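Local coordinates for Thiol:disulfide interchange protein DsbC (Haemophilus influenzae, PDB 1T3B) that probably forms and rearranges disulfide bonds in periplasmic proteins, working as a homodimeric isomerase of the thioredoxin family, at residues E86-T91 with R204-T209; H105-E110 with L197-L202; I79-K84 with F147-A152; L121-A126 with R180-I185. All blocks are in the same frame, centred on the assembly; numbering follows the deposited sequence.

Interaction 1. Residues E86-T91 with R204-T209; sequences EKHVVT and RALEET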
loop_
_atom_site.group_PDB
_atom_site.type_symbol
_atom_site.label_atom_id
_atom_site.label_comp_id
_atom_site.label_asym_id
_atom_site.label_seq_id
_atom_site.Cartn_x
_atom_site.Cartn_y
_atom_site.Cartn_z
ATOM N N GLU A 86 30.291 12.962 -22.019
ATOM C CA GLU A 86 29.562 12.667 -20.809
ATOM C C GLU A 86 30.182 11.733 -19.794
ATOM O O GLU A 86 30.856 10.756 -20.137
ATOM C CB GLU A 86 28.186 12.111 -21.185
ATOM C CG GLU A 86 28.268 10.894 -22.077
ATOM C CD GLU A 86 26.914 10.349 -22.456
ATOM O OE1 GLU A 86 26.112 11.098 -23.054
ATOM O OE2 GLU A 86 26.654 9.165 -22.161
ATOM N N LYS A 87 29.896 12.064 -18.536
ATOM C CA LYS A 87 30.303 11.309 -17.368
ATOM C C LYS A 87 28.974 11.000 -16.678
ATOM O O LYS A 87 28.890 10.127 -15.811
ATOM C CB LYS A 87 31.202 12.160 -16.474
ATOM C CG LYS A 87 32.540 12.448 -17.122
ATOM C CD LYS A 87 33.290 13.595 -16.459
ATOM C CE LYS A 87 34.407 14.082 -17.385
ATOM N NZ LYS A 87 33.885 14.399 -18.749
ATOM N N HIS A 88 27.930 11.722 -17.093
ATOM C CA HIS A 88 26.581 11.557 -16.545
ATOM C C HIS A 88 25.502 11.777 -17.610
ATOM O O HIS A 88 25.710 12.508 -18.577
ATOM C CB HIS A 88 26.373 12.529 -15.391
ATOM C CG HIS A 88 27.416 12.424 -14.324
ATOM N ND1 HIS A 88 27.662 11.254 -13.636
ATOM C CD2 HIS A 88 28.292 13.338 -13.842
ATOM C CE1 HIS A 88 28.646 11.454 -12.776
ATOM N NE2 HIS A 88 29.046 12.710 -12.882
ATOM N N VAL A 89 24.350 11.142 -17.422
ATOM C CA VAL A 89 23.241 11.243 -18.366
ATOM C C VAL A 89 21.932 11.307 -17.586
ATOM O O VAL A 89 21.302 10.277 -17.341
ATOM C CB VAL A 89 23.190 10.004 -19.290
ATOM C CG1 VAL A 89 22.038 10.111 -20.269
ATOM C CG2 VAL A 89 24.492 9.866 -20.031
ATOM N N VAL A 90 21.513 12.509 -17.205
ATOM C CA VAL A 90 20.284 12.658 -16.439
ATOM C C VAL A 90 19.080 13.142 -17.245
ATOM O O VAL A 90 19.207 14.012 -18.094
ATOM C CB VAL A 90 20.515 13.610 -15.261
ATOM C CG1 VAL A 90 21.754 13.176 -14.507
ATOM C CG2 VAL A 90 20.661 15.048 -15.759
ATOM N N THR A 91 17.916 12.557 -16.971
ATOM C CA THR A 91 16.666 12.930 -17.627
ATOM C C THR A 91 15.905 13.890 -16.712
ATOM O O THR A 91 15.659 13.590 -15.548
ATOM C CB THR A 91 15.782 11.721 -17.888
ATOM O OG1 THR A 91 16.513 10.736 -18.622
ATOM C CG2 THR A 91 14.575 12.134 -18.702
ATOM N N ARG A 204 27.868 16.368 -7.755
ATOM C CA ARG A 204 28.079 15.619 -6.520
ATOM C C ARG A 204 26.949 14.618 -6.322
ATOM O O ARG A 204 27.176 13.410 -6.304
ATOM C CB ARG A 204 28.122 16.561 -5.328
ATOM C CG ARG A 204 29.315 17.486 -5.311
ATOM C CD ARG A 204 29.100 18.553 -4.267
ATOM N NE ARG A 204 29.141 19.896 -4.836
ATOM C CZ ARG A 204 28.424 20.916 -4.369
ATOM N NH1 ARG A 204 27.607 20.733 -3.338
ATOM N NH2 ARG A 204 28.531 22.122 -4.916
ATOM N N ALA A 205 25.733 15.130 -6.176
ATOM C CA ALA A 205 24.560 14.288 -5.983
ATOM C C ALA A 205 24.627 13.010 -6.819
ATOM O O ALA A 205 24.185 11.940 -6.389
ATOM C CB ALA A 205 23.306 15.076 -6.335
ATOM N N LEU A 206 25.183 13.136 -8.018
ATOM C CA LEU A 206 25.321 12.011 -8.934
ATOM C C LEU A 206 26.527 11.144 -8.573
ATOM O O LEU A 206 26.433 9.913 -8.542
ATOM C CB LEU A 206 25.475 12.527 -10.370
ATOM C CG LEU A 206 24.225 12.840 -11.204
ATOM C CD1 LEU A 206 24.538 13.957 -12.197
ATOM C CD2 LEU A 206 23.751 11.570 -11.924
ATOM N N GLU A 207 27.657 11.794 -8.300
ATOM C CA GLU A 207 28.882 11.082 -7.954
ATOM C C GLU A 207 28.775 10.377 -6.598
ATOM O O GLU A 207 29.175 9.215 -6.472
ATOM C CB GLU A 207 30.071 12.053 -7.965
ATOM C CG GLU A 207 30.192 12.828 -9.276
ATOM C CD GLU A 207 31.467 13.648 -9.383
ATOM O OE1 GLU A 207 31.878 14.260 -8.373
ATOM O OE2 GLU A 207 32.048 13.698 -10.488
ATOM N N GLU A 208 28.231 11.071 -5.595
ATOM C CA GLU A 208 28.072 10.491 -4.262
ATOM C C GLU A 208 27.316 9.166 -4.344
ATOM O O GLU A 208 27.814 8.116 -3.919
ATOM C CB GLU A 208 27.309 11.446 -3.333
ATOM C CG GLU A 208 27.817 12.884 -3.327
ATOM C CD GLU A 208 29.340 13.002 -3.274
ATOM O OE1 GLU A 208 30.028 12.511 -4.205
ATOM O OE2 GLU A 208 29.848 13.602 -2.301
ATOM N N THR A 209 26.107 9.216 -4.889
ATOM C CA THR A 209 25.314 8.008 -5.019
ATOM C C THR A 209 25.728 7.245 -6.274
ATOM O O THR A 209 25.403 7.653 -7.397
ATOM C CB THR A 209 23.796 8.328 -5.086
ATOM O OG1 THR A 209 23.527 9.204 -6.194
ATOM C CG2 THR A 209 23.337 8.988 -3.783
#

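Interaction 2. Residues H105-E110 with L197-L202; sequences HQQLKE and LKPADL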
loop_
_atom_site.group_PDB
_atom_site.type_symbol
_atom_site.label_atom_id
_atom_site.label_comp_id
_atom_site.label_asym_id
_atom_site.label_seq_id
_atom_site.Cartn_x
_atom_site.Cartn_y
_atom_site.Cartn_z
ATOM N N HIS A 105 17.838 25.498 -17.637
ATOM C CA HIS A 105 18.094 25.529 -19.065
ATOM C C HIS A 105 19.189 26.525 -19.439
ATOM O O HIS A 105 20.026 26.249 -20.302
ATOM C CB HIS A 105 16.803 25.867 -19.804
ATOM C CG HIS A 105 16.840 25.528 -21.260
ATOM N ND1 HIS A 105 17.570 26.251 -22.178
ATOM C CD2 HIS A 105 16.261 24.519 -21.952
ATOM C CE1 HIS A 105 17.438 25.704 -23.370
ATOM N NE2 HIS A 105 16.649 24.650 -23.260
ATOM N N GLN A 106 19.190 27.683 -18.789
ATOM C CA GLN A 106 20.195 28.693 -19.074
ATOM C C GLN A 106 21.589 28.228 -18.715
ATOM O O GLN A 106 22.548 28.957 -18.904
ATOM C CB GLN A 106 19.900 29.974 -18.307
ATOM C CG GLN A 106 18.696 30.731 -18.804
ATOM C CD GLN A 106 18.558 32.085 -18.145
ATOM O OE1 GLN A 106 18.374 32.180 -16.937
ATOM N NE2 GLN A 106 18.655 33.143 -18.939
ATOM N N GLN A 107 21.706 27.012 -18.206
ATOM C CA GLN A 107 23.004 26.503 -17.802
ATOM C C GLN A 107 23.372 25.169 -18.412
ATOM O O GLN A 107 24.209 24.447 -17.867
ATOM C CB GLN A 107 23.051 26.392 -16.284
ATOM C CG GLN A 107 22.742 27.708 -15.600
ATOM C CD GLN A 107 22.554 27.576 -14.116
ATOM O OE1 GLN A 107 23.405 27.031 -13.431
ATOM N NE2 GLN A 107 21.440 28.083 -13.608
ATOM N N LEU A 108 22.757 24.836 -19.539
ATOM C CA LEU A 108 23.076 23.580 -20.189
ATOM C C LEU A 108 24.576 23.549 -20.461
ATOM O O LEU A 108 25.221 22.508 -20.318
ATOM C CB LEU A 108 22.309 23.427 -21.510
ATOM C CG LEU A 108 20.887 22.862 -21.531
ATOM C CD1 LEU A 108 20.759 21.771 -20.498
ATOM C CD2 LEU A 108 19.899 23.938 -21.264
ATOM N N LYS A 109 25.130 24.696 -20.852
ATOM C CA LYS A 109 26.563 24.784 -21.133
ATOM C C LYS A 109 27.360 24.311 -19.918
ATOM O O LYS A 109 28.291 23.526 -20.063
ATOM C CB LYS A 109 26.955 26.218 -21.505
ATOM N N GLU A 110 26.976 24.784 -18.729
ATOM C CA GLU A 110 27.629 24.395 -17.485
ATOM C C GLU A 110 27.424 22.912 -17.201
ATOM O O GLU A 110 28.386 22.195 -16.964
ATOM C CB GLU A 110 27.097 25.213 -16.312
ATOM C CG GLU A 110 27.574 26.659 -16.253
ATOM C CD GLU A 110 27.025 27.514 -17.377
ATOM O OE1 GLU A 110 27.347 27.229 -18.552
ATOM O OE2 GLU A 110 26.273 28.476 -17.083
ATOM N N LEU A 197 18.714 21.822 -9.111
ATOM C CA LEU A 197 20.051 21.613 -8.578
ATOM C C LEU A 197 21.022 22.244 -9.553
ATOM O O LEU A 197 21.098 21.813 -10.703
ATOM C CB LEU A 197 20.376 20.119 -8.456
ATOM C CG LEU A 197 19.895 19.333 -7.232
ATOM C CD1 LEU A 197 20.258 17.872 -7.394
ATOM C CD2 LEU A 197 20.524 19.885 -5.990
ATOM N N LYS A 198 21.749 23.265 -9.097
ATOM C CA LYS A 198 22.731 23.945 -9.933
ATOM C C LYS A 198 23.746 22.933 -10.474
ATOM O O LYS A 198 23.866 21.822 -9.952
ATOM C CB LYS A 198 23.412 25.068 -9.135
ATOM C CG LYS A 198 23.934 24.668 -7.761
ATOM C CD LYS A 198 24.160 25.877 -6.845
ATOM C CE LYS A 198 25.286 26.778 -7.339
ATOM N NZ LYS A 198 25.442 28.003 -6.497
ATOM N N PRO A 199 24.472 23.296 -11.542
ATOM C CA PRO A 199 25.459 22.388 -12.132
ATOM C C PRO A 199 26.263 21.610 -11.086
ATOM O O PRO A 199 26.020 20.421 -10.874
ATOM C CB PRO A 199 26.333 23.324 -12.962
ATOM C CG PRO A 199 25.377 24.364 -13.391
ATOM C CD PRO A 199 24.579 24.635 -12.139
ATOM N N ALA A 200 27.208 22.285 -10.433
ATOM C CA ALA A 200 28.049 21.660 -9.414
ATOM C C ALA A 200 27.274 20.666 -8.554
ATOM O O ALA A 200 27.531 19.458 -8.598
ATOM C CB ALA A 200 28.669 22.729 -8.531
ATOM N N ASP A 201 26.321 21.181 -7.779
ATOM C CA ASP A 201 25.508 20.352 -6.896
ATOM C C ASP A 201 24.964 19.123 -7.620
ATOM O O ASP A 201 25.014 18.014 -7.084
ATOM C CB ASP A 201 24.355 21.173 -6.314
ATOM C CG ASP A 201 24.838 22.365 -5.522
ATOM O OD1 ASP A 201 25.586 23.196 -6.077
ATOM O OD2 ASP A 201 24.473 22.476 -4.337
ATOM N N LEU A 202 24.453 19.306 -8.834
ATOM C CA LEU A 202 23.919 18.174 -9.575
ATOM C C LEU A 202 25.000 17.116 -9.783
ATOM O O LEU A 202 24.711 15.922 -9.814
ATOM C CB LEU A 202 23.364 18.625 -10.930
ATOM C CG LEU A 202 22.942 17.476 -11.856
ATOM C CD1 LEU A 202 21.892 16.611 -11.185
ATOM C CD2 LEU A 202 22.399 18.031 -13.153
#

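Interaction 3. Residues I79-K84 with F147-A152; sequences IVYPAK and FALNEA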
loop_
_atom_site.group_PDB
_atom_site.type_symbol
_atom_site.label_atom_id
_atom_site.label_comp_id
_atom_site.label_asym_id
_atom_site.label_seq_id
_atom_site.Cartn_x
_atom_site.Cartn_y
_atom_site.Cartn_z
ATOM N N ILE A 79 14.456 15.636 -25.620
ATOM C CA ILE A 79 15.145 16.727 -26.280
ATOM C C ILE A 79 16.524 16.802 -25.635
ATOM O O ILE A 79 16.704 17.443 -24.615
ATOM C CB ILE A 79 14.371 18.033 -26.106
ATOM C CG1 ILE A 79 12.948 17.844 -26.650
ATOM C CG2 ILE A 79 15.095 19.155 -26.835
ATOM C CD1 ILE A 79 12.156 19.119 -26.854
ATOM N N VAL A 80 17.494 16.131 -26.251
ATOM C CA VAL A 80 18.855 16.036 -25.729
ATOM C C VAL A 80 19.822 17.187 -25.979
ATOM O O VAL A 80 19.805 17.818 -27.025
ATOM C CB VAL A 80 19.531 14.746 -26.244
ATOM C CG1 VAL A 80 20.746 14.414 -25.407
ATOM C CG2 VAL A 80 18.542 13.615 -26.241
ATOM N N TYR A 81 20.682 17.416 -24.995
ATOM C CA TYR A 81 21.711 18.439 -25.027
ATOM C C TYR A 81 22.987 17.745 -24.535
ATOM O O TYR A 81 23.436 18.002 -23.423
ATOM C CB TYR A 81 21.356 19.580 -24.066
ATOM C CG TYR A 81 20.201 20.441 -24.506
ATOM C CD1 TYR A 81 20.413 21.575 -25.275
ATOM C CD2 TYR A 81 18.897 20.116 -24.168
ATOM C CE1 TYR A 81 19.359 22.360 -25.696
ATOM C CE2 TYR A 81 17.837 20.896 -24.586
ATOM C CZ TYR A 81 18.074 22.018 -25.351
ATOM O OH TYR A 81 17.025 22.801 -25.771
ATOM N N PRO A 82 23.592 16.873 -25.365
ATOM C CA PRO A 82 24.811 16.116 -25.047
ATOM C C PRO A 82 25.965 16.982 -24.567
ATOM O O PRO A 82 25.971 18.188 -24.788
ATOM C CB PRO A 82 25.147 15.425 -26.366
ATOM C CG PRO A 82 23.839 15.404 -27.116
ATOM C CD PRO A 82 23.276 16.750 -26.797
ATOM N N ALA A 83 26.945 16.367 -23.916
ATOM C CA ALA A 83 28.102 17.110 -23.429
ATOM C C ALA A 83 29.352 16.623 -24.148
ATOM O O ALA A 83 29.418 15.447 -24.515
ATOM C CB ALA A 83 28.256 16.916 -21.933
ATOM N N LYS A 84 30.326 17.522 -24.349
ATOM C CA LYS A 84 31.595 17.187 -25.022
ATOM C C LYS A 84 31.702 15.674 -24.962
ATOM O O LYS A 84 31.572 14.988 -25.981
ATOM C CB LYS A 84 32.761 17.830 -24.289
ATOM N N PHE A 147 15.629 23.419 -31.310
ATOM C CA PHE A 147 15.394 24.778 -31.756
ATOM C C PHE A 147 14.075 25.239 -31.193
ATOM O O PHE A 147 13.974 26.332 -30.649
ATOM C CB PHE A 147 15.346 24.850 -33.286
ATOM C CG PHE A 147 15.214 26.243 -33.827
ATOM C CD1 PHE A 147 16.345 26.999 -34.116
ATOM C CD2 PHE A 147 13.957 26.802 -34.039
ATOM C CE1 PHE A 147 16.225 28.293 -34.614
ATOM C CE2 PHE A 147 13.820 28.093 -34.533
ATOM C CZ PHE A 147 14.952 28.843 -34.822
ATOM N N ALA A 148 13.062 24.394 -31.328
ATOM C CA ALA A 148 11.731 24.715 -30.840
ATOM C C ALA A 148 11.750 25.051 -29.362
ATOM O O ALA A 148 11.154 26.042 -28.941
ATOM C CB ALA A 148 10.800 23.558 -31.088
ATOM N N LEU A 149 12.444 24.218 -28.588
ATOM C CA LEU A 149 12.558 24.401 -27.150
ATOM C C LEU A 149 13.443 25.582 -26.807
ATOM O O LEU A 149 13.089 26.386 -25.947
ATOM C CB LEU A 149 13.120 23.138 -26.473
ATOM C CG LEU A 149 13.322 23.237 -24.947
ATOM C CD1 LEU A 149 11.951 23.418 -24.310
ATOM C CD2 LEU A 149 14.034 21.999 -24.381
ATOM N N ASN A 150 14.594 25.685 -27.463
ATOM C CA ASN A 150 15.480 26.800 -27.182
ATOM C C ASN A 150 14.712 28.102 -27.340
ATOM O O ASN A 150 14.847 29.014 -26.517
ATOM C CB ASN A 150 16.707 26.786 -28.096
ATOM C CG ASN A 150 17.729 25.737 -27.688
ATOM O OD1 ASN A 150 17.789 25.314 -26.534
ATOM N ND2 ASN A 150 18.553 25.325 -28.633
ATOM N N GLU A 151 13.879 28.169 -28.376
ATOM C CA GLU A 151 13.071 29.355 -28.645
ATOM C C GLU A 151 11.930 29.565 -27.659
ATOM O O GLU A 151 11.625 30.691 -27.287
ATOM C CB GLU A 151 12.540 29.303 -30.070
ATOM C CG GLU A 151 13.620 29.613 -31.097
ATOM C CD GLU A 151 14.083 31.064 -31.039
ATOM O OE1 GLU A 151 13.287 31.957 -31.399
ATOM O OE2 GLU A 151 15.240 31.312 -30.630
ATOM N N ALA A 152 11.289 28.486 -27.239
ATOM C CA ALA A 152 10.220 28.596 -26.262
ATOM C C ALA A 152 10.796 29.193 -24.978
ATOM O O ALA A 152 10.156 30.001 -24.297
ATOM C CB ALA A 152 9.636 27.231 -25.973
#

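Interaction 4. Residues L121-A126 with R180-I185; sequences LAFPRA and RGTPSI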
loop_
_atom_site.group_PDB
_atom_site.type_symbol
_atom_site.label_atom_id
_atom_site.label_comp_id
_atom_site.label_asym_id
_atom_site.label_seq_id
_atom_site.Cartn_x
_atom_site.Cartn_y
_atom_site.Cartn_z
ATOM N N LEU A 121 12.174 15.563 -20.896
ATOM C CA LEU A 121 10.914 14.873 -21.050
ATOM C C LEU A 121 9.959 15.987 -20.655
ATOM O O LEU A 121 10.331 16.881 -19.906
ATOM C CB LEU A 121 10.811 13.714 -20.067
ATOM C CG LEU A 121 11.489 12.440 -20.543
ATOM C CD1 LEU A 121 11.409 11.379 -19.499
ATOM C CD2 LEU A 121 10.799 11.975 -21.804
ATOM N N ALA A 122 8.734 15.951 -21.151
ATOM C CA ALA A 122 7.799 17.003 -20.817
ATOM C C ALA A 122 6.981 16.676 -19.584
ATOM O O ALA A 122 6.674 15.519 -19.297
ATOM C CB ALA A 122 6.866 17.277 -21.989
ATOM N N PHE A 123 6.625 17.717 -18.852
ATOM C CA PHE A 123 5.807 17.529 -17.688
ATOM C C PHE A 123 4.888 18.717 -17.508
ATOM O O PHE A 123 5.144 19.579 -16.671
ATOM C CB PHE A 123 6.658 17.348 -16.435
ATOM C CG PHE A 123 5.877 16.839 -15.259
ATOM C CD1 PHE A 123 5.590 15.482 -15.130
ATOM C CD2 PHE A 123 5.358 17.724 -14.319
ATOM C CE1 PHE A 123 4.801 15.017 -14.091
ATOM C CE2 PHE A 123 4.563 17.266 -13.274
ATOM C CZ PHE A 123 4.286 15.912 -13.165
ATOM N N PRO A 124 3.825 18.808 -18.323
ATOM C CA PRO A 124 2.895 19.935 -18.180
ATOM C C PRO A 124 2.056 19.799 -16.902
ATOM O O PRO A 124 1.097 19.022 -16.830
ATOM C CB PRO A 124 2.068 19.882 -19.470
ATOM C CG PRO A 124 2.186 18.473 -19.917
ATOM C CD PRO A 124 3.610 18.114 -19.602
ATOM N N ARG A 125 2.447 20.574 -15.897
ATOM C CA ARG A 125 1.815 20.571 -14.580
ATOM C C ARG A 125 0.317 20.868 -14.556
ATOM O O ARG A 125 -0.455 20.088 -14.001
ATOM C CB ARG A 125 2.563 21.543 -13.662
ATOM C CG ARG A 125 3.997 21.123 -13.387
ATOM C CD ARG A 125 4.775 22.205 -12.660
ATOM N NE ARG A 125 4.772 23.474 -13.378
ATOM C CZ ARG A 125 5.444 24.552 -12.990
ATOM N NH1 ARG A 125 6.176 24.508 -11.890
ATOM N NH2 ARG A 125 5.375 25.673 -13.695
ATOM N N ALA A 126 -0.089 21.994 -15.143
ATOM C CA ALA A 126 -1.499 22.384 -15.187
ATOM C C ALA A 126 -2.279 21.492 -16.160
ATOM O O ALA A 126 -3.062 21.975 -16.989
ATOM C CB ALA A 126 -1.620 23.863 -15.594
ATOM N N ARG A 180 6.449 15.708 -8.543
ATOM C CA ARG A 180 5.425 16.556 -7.954
ATOM C C ARG A 180 5.670 18.037 -8.228
ATOM O O ARG A 180 5.040 18.915 -7.647
ATOM C CB ARG A 180 5.360 16.278 -6.452
ATOM C CG ARG A 180 5.114 14.817 -6.146
ATOM C CD ARG A 180 5.147 14.534 -4.668
ATOM N NE ARG A 180 4.222 15.387 -3.921
ATOM C CZ ARG A 180 3.820 15.151 -2.675
ATOM N NH1 ARG A 180 4.252 14.082 -2.015
ATOM N NH2 ARG A 180 2.978 15.988 -2.089
ATOM N N GLY A 181 6.590 18.304 -9.135
ATOM C CA GLY A 181 6.909 19.676 -9.485
ATOM C C GLY A 181 8.058 19.647 -10.465
ATOM O O GLY A 181 8.575 18.573 -10.777
ATOM N N THR A 182 8.471 20.812 -10.946
ATOM C CA THR A 182 9.565 20.865 -11.903
ATOM C C THR A 182 10.540 21.990 -11.611
ATOM O O THR A 182 10.176 23.014 -11.053
ATOM C CB THR A 182 9.018 21.007 -13.348
ATOM O OG1 THR A 182 8.115 22.117 -13.415
ATOM C CG2 THR A 182 8.273 19.743 -13.764
ATOM N N PRO A 183 11.806 21.807 -11.991
ATOM C CA PRO A 183 12.324 20.619 -12.668
ATOM C C PRO A 183 12.502 19.441 -11.725
ATOM O O PRO A 183 12.508 19.599 -10.506
ATOM C CB PRO A 183 13.654 21.106 -13.221
ATOM C CG PRO A 183 14.099 22.043 -12.172
ATOM C CD PRO A 183 12.856 22.828 -11.866
ATOM N N SER A 184 12.647 18.255 -12.300
ATOM C CA SER A 184 12.863 17.052 -11.516
ATOM C C SER A 184 13.824 16.196 -12.321
ATOM O O SER A 184 13.487 15.751 -13.407
ATOM C CB SER A 184 11.544 16.306 -11.280
ATOM O OG SER A 184 10.654 17.067 -10.480
ATOM N N ILE A 185 15.022 15.990 -11.774
ATOM C CA ILE A 185 16.089 15.216 -12.400
ATOM C C ILE A 185 16.051 13.735 -12.034
ATOM O O ILE A 185 16.148 13.378 -10.867
ATOM C CB ILE A 185 17.469 15.728 -11.963
ATOM C CG1 ILE A 185 17.668 17.195 -12.349
ATOM C CG2 ILE A 185 18.530 14.858 -12.561
ATOM C CD1 ILE A 185 17.230 18.194 -11.311
#

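Interaction 1. Residues E86-T91 with R204-T209
The imidazole of H88 lies flat against L206 of the C-terminal helix. L206 CB sits almost on the ring normal, only 12° off it and 4.2 Å from the centroid of the H88 ring, a clear CH-pi contact, and L206 CD1 covers the same face nearer the root, 3.9 Å from H88 CG. The two side chains run past each other in opposite directions. On the ring's other face rests K87 CB, near the rim, so the imidazole is held between its own neighbour and the helix. E207 crosses H88 at about a right angle, its CG 3.8 Å from H88 NE2, a loose approach at the exposed margin. Deeper in, V90 CG1 is wedged against the fork of the leucine, 3.6 Å from L206 CD2. With CG1 anti to the carbonyl carbon (chi1 -50°), this valine methyl is the one turned to the helix. The helix crosses strand 88-91 at 114°, the two axes 10.4 Å apart at their closest, and so covers one face of the thioredoxin-like sheet. L206 also touches I116 on the adjacent strand 116-122 and T187 just beyond strand 184-186.

Interaction 2. Residues H105-E110 with L197-L202
P199 sits at the centre of this surface contact, against Q107 and E110, where two helices of the thioredoxin-like domain begin side by side. It is the first residue of helix 199-208, right after the N-cap K198, and Q107 is itself the N-cap of helix 108-113. The proline ring meets E110, in the first turn of that helix: E110 CB lies 3.5 Å from P199 CG, while the rest of the glutamate, bent at chi2 (68°), turns its carboxylate away. The amide of Q107 crosses the proline at about a right angle, presenting its oxygen to CG and CD of the ring. The contact is van der Waals, with no polar bond between the segments, and it buries a modest 133 Å² in all.

Outward from these three residues, the proline ring also touches Y111, whose hydroxyl bonds L197 O just before the helix. The nitrogen of the Q107 amide is held by the hydroxyl of Y196, and more weakly by L103 O, which helps explain why the oxygen end is the one turned to the proline. Within the second segment, the first turn of the helix is closed by L202 N bonding K198 O at 2.8 Å. The nearest approach of the whole contact is Q107 OE1 to P199 CD, at 3.0 Å.

Interaction 3. Residues I79-K84 with F147-A152
Strand 79-81, an outermost strand of the thioredoxin-like sheet, meets helix 145-153 through Y81, L149 and N150. The strand and the helical segment run nearly perpendicular, at 82°, with their axes 9.9 Å apart at closest approach. The centre of the contact is polar: Y81 OH donates a hydrogen bond of 2.7 Å to N150 OD1. Tyrosine and asparagine come from opposite directions, ring and amide planes 50° apart, and the donor stands well above the carbonyl plane, at a C=O...O angle of 124°, so the bond, of normal length, is not directed at a lone pair. The same hydroxyl also bonds H105 NE2, so two polar partners hold it.

Around this polar pair the packing is apolar. L149 CD2 lies in the plane of the tyrosine ring at its edge, 3.4 Å from Y81 OH, and reaches on to I79 CG2 at 3.9 Å. L149 CG is anti to its own nitrogen, which throws the isobutyl group outward from the helix into the angle between the two strand side chains. I79 and Y81 are two residues apart and so share one face of the strand.

The site lies among several helices: I79 packs on W140 and L149 on I139 of helix 131-141, H105 of helix 99-105 touches both L149 and N150, and Y81 also rests on L108 of helix 108-113.

Interaction 4. Residues L121-A126 with R180-I185
T182 lies between F123 and R125, its two branches divided between them. The methyl makes the buried, apolar half: T182 CG2 packs 3.6 Å from F123 CD2 and 3.9 Å from F123 CB, coming at the ring obliquely. The phenylalanine is buried, and its ring stacks on Y171 of helix 166-177, so the methyl adds to an aromatic cluster. With chi1 at -167°, the F123 ring swings away from its backbone N and up to the threonine.

The more open half belongs to R125, which is partly exposed and makes no hydrogen bond to T182. T182 OG1 stands over one face of the guanidinium and 3.4 Å from R125 CD, and the distance of 3.4 Å to R125 NH1 comes at too poor an angle for a bond. The arginine is bent at chi3 (-56°), and its side chain also reaches T97 and C98, while its backbone nitrogen bonds D95.

P183 follows T182 through a cis peptide bond, the cis-proline loop of the thioredoxin fold, and the loop is tied within itself by S184 OG donating to G181 O at 2.6 Å. T182 and P183 both touch C101, the partner of C98 in the redox-active disulfide. One threonine thus puts its methyl on an apolar ring and its hydroxyl over a guanidinium without bonding it, in a loop that lies directly against the redox centre.

How the interactions relate
All four contacts belong to the thioredoxin-like domain. Segment 79-84 of interaction 3 comes first along the chain, and its loop alternates with those of the others. Interactions 2 and 4 are both nested within the loop closed by interaction 1, and 4 lies inside 2. Interactions 1 and 2 share helix 199-208, their centres about 12 Å apart; 2 and 3, about 14 Å apart, meet through H105 and Y81. Interactions 1, 3 and 4 all reach one sheet, where L121 packs on T91 and I185 on V90. Interaction 4, its centre about 17 to 19 Å from the rest, is the one beside the redox disulfide; interactions 1 and 3 pack helices against the sheet, and interaction 2 joins two helix starts at the surface.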